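Local atomic coordinates of venom allergen-like (VAL) 4 protein (Schistosoma mansoni, PDB entry 4P27), a protein that binds lipids and belongs to the SCP/TAPS (CAP) family of secreted proteins, though it lacks the family's prototypical CAP motifs. Residues 11-15 against 38-42. Numbering follows the deposited sequence.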
loop_
_atom_site.group_PDB
_atom_site.type_symbol
_atom_site.label_atom_id
_atom_site.label_comp_id
_atom_site.label_asym_id
_atom_site.label_seq_id
_atom_site.Cartn_x
_atom_site.Cartn_y
_atom_site.Cartn_z
ATOM N N ILE A 11 2.102 5.643 8.955
ATOM C CA ILE A 11 1.688 4.836 7.795
ATOM C C ILE A 11 2.947 4.773 6.869
ATOM O O ILE A 11 3.290 3.757 6.406
ATOM C CB ILE A 11 0.529 5.503 7.090
ATOM C CG1 ILE A 11 -0.756 5.309 7.928
ATOM C CG2 ILE A 11 0.359 4.916 5.645
ATOM C CD1 ILE A 11 -1.845 6.309 7.542
ATOM N N TYR A 12 3.635 5.888 6.672
ATOM C CA TYR A 12 4.868 5.966 5.854
ATOM C C TYR A 12 5.949 5.028 6.339
ATOM O O TYR A 12 6.498 4.193 5.549
ATOM C CB TYR A 12 5.373 7.436 5.835
ATOM C CG TYR A 12 6.487 7.730 4.849
ATOM C CD1 TYR A 12 6.590 7.010 3.608
ATOM C CD2 TYR A 12 7.432 8.714 5.124
ATOM C CE1 TYR A 12 7.586 7.311 2.696
ATOM C CE2 TYR A 12 8.498 9.002 4.215
ATOM C CZ TYR A 12 8.565 8.291 3.017
ATOM O OH TYR A 12 9.577 8.553 2.111
ATOM N N ASN A 13 6.204 5.047 7.655
ATOM C CA ASN A 13 7.259 4.141 8.174
ATOM C C ASN A 13 6.864 2.668 8.102
ATOM O O ASN A 13 7.709 1.782 7.995
ATOM C CB ASN A 13 7.566 4.448 9.660
ATOM C CG ASN A 13 8.292 5.795 9.881
ATOM O OD1 ASN A 13 8.158 6.370 10.963
ATOM N ND2 ASN A 13 8.965 6.327 8.877
ATOM N N PHE A 14 5.602 2.376 8.331
ATOM C CA PHE A 14 5.153 0.986 8.251
ATOM C C PHE A 14 5.404 0.485 6.787
ATOM O O PHE A 14 5.892 -0.612 6.589
ATOM C CB PHE A 14 3.641 0.917 8.587
ATOM C CG PHE A 14 3.144 -0.505 8.711
ATOM C CD1 PHE A 14 2.766 -1.239 7.567
ATOM C CD2 PHE A 14 3.034 -1.120 9.948
ATOM C CE1 PHE A 14 2.364 -2.545 7.677
ATOM C CE2 PHE A 14 2.576 -2.446 10.077
ATOM C CZ PHE A 14 2.251 -3.160 8.943
ATOM N N HIS A 15 5.097 1.322 5.788
ATOM C CA HIS A 15 5.380 0.912 4.387
ATOM C C HIS A 15 6.878 0.751 4.097
ATOM O O HIS A 15 7.298 -0.250 3.518
ATOM C CB HIS A 15 4.824 1.950 3.398
ATOM C CG HIS A 15 3.366 1.825 3.168
ATOM N ND1 HIS A 15 2.436 2.366 4.031
ATOM C CD2 HIS A 15 2.659 1.327 2.111
ATOM C CE1 HIS A 15 1.213 2.149 3.553
ATOM N NE2 HIS A 15 1.318 1.556 2.373
ATOM N N LYS A 38 12.766 2.992 -3.582
ATOM C CA LYS A 38 12.533 3.702 -2.295
ATOM C C LYS A 38 11.312 4.576 -2.423
ATOM O O LYS A 38 11.236 5.366 -3.370
ATOM C CB LYS A 38 13.671 4.688 -1.900
ATOM C CG LYS A 38 15.014 4.079 -1.563
ATOM C CD LYS A 38 14.955 3.152 -0.366
ATOM C CE LYS A 38 15.816 1.938 -0.651
ATOM N NZ LYS A 38 16.712 1.724 0.522
ATOM N N LEU A 39 10.394 4.491 -1.453
ATOM C CA LEU A 39 9.172 5.276 -1.521
ATOM C C LEU A 39 9.478 6.693 -1.125
ATOM O O LEU A 39 10.104 6.857 -0.154
ATOM C CB LEU A 39 8.182 4.734 -0.482
ATOM C CG LEU A 39 7.520 3.434 -0.809
ATOM C CD1 LEU A 39 6.472 3.081 0.284
ATOM C CD2 LEU A 39 6.882 3.490 -2.217
ATOM N N LYS A 40 8.952 7.695 -1.804
ATOM C CA LYS A 40 9.004 9.064 -1.317
ATOM C C LYS A 40 7.597 9.582 -1.104
ATOM O O LYS A 40 6.717 9.325 -1.903
ATOM C CB LYS A 40 9.660 9.958 -2.371
ATOM C CG LYS A 40 11.149 9.690 -2.446
ATOM C CD LYS A 40 11.746 10.103 -3.789
ATOM C CE LYS A 40 10.829 11.013 -4.601
ATOM N NZ LYS A 40 10.367 10.203 -5.761
ATOM N N TRP A 41 7.392 10.303 -0.020
ATOM C CA TRP A 41 6.089 10.850 0.280
ATOM C C TRP A 41 5.743 11.902 -0.714
ATOM O O TRP A 41 6.608 12.590 -1.135
ATOM C CB TRP A 41 6.147 11.514 1.653
ATOM C CG TRP A 41 4.795 11.948 2.111
ATOM C CD1 TRP A 41 4.242 13.195 1.988
ATOM C CD2 TRP A 41 3.809 11.121 2.735
ATOM N NE1 TRP A 41 2.956 13.202 2.550
ATOM C CE2 TRP A 41 2.686 11.943 3.027
ATOM C CE3 TRP A 41 3.783 9.775 3.127
ATOM C CZ2 TRP A 41 1.515 11.446 3.657
ATOM C CZ3 TRP A 41 2.586 9.279 3.802
ATOM C CH2 TRP A 41 1.514 10.125 4.052
ATOM N N ASN A 42 4.484 12.081 -1.070
ATOM C CA ASN A 42 4.135 13.034 -2.105
ATOM C C ASN A 42 2.893 13.759 -1.675
ATOM O O ASN A 42 1.880 13.137 -1.294
ATOM C CB ASN A 42 3.836 12.376 -3.410
ATOM C CG ASN A 42 3.393 13.379 -4.467
ATOM O OD1 ASN A 42 2.226 13.735 -4.631
ATOM N ND2 ASN A 42 4.349 13.786 -5.262
HETATM O O HOH W 1 9.801 11.274 1.509
#
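One face of the Y12 ring receives the edge of W41, whose CE3 comes within 3.8 Å of Y12 CG; at the tyrosine's edge, close to its plane, lies L39 O. At the edge of the H15 ring, in its plane, lies I11 O. The two aromatics Y12 and W41 form an offset edge-to-face pair, planes at 64°; the broad indole can offer this edge while also touching strand 122-130. With CG anti to the backbone N (chi1 -170°), Y12 reaches towards segment 38-42, and Y12 OH donates to L39 O at 2.9 Å, from above the carbonyl plane. Tyrosine suits this place because its ring packs on the indole while its polar end bonds the backbone just before strand 40-41 and, through a water that donates to it, reaches W41 N in the strand.

Deeper in, L39 CD1 lies 3.7 Å from H15 CB, an aliphatic touch fitting a buried leucine. Histidine, with two ring nitrogens, can bond two partners: ND1 donates almost straight (172°) to I11 O, which also accepts H15 N, and NE2 bonds Y140 OH. The contact joins helix 6-22 to edge strand 40-41 of the mixed sheet in this CAP fold: H15 also touches strand 122-130, while I11 packs against helix 84-93.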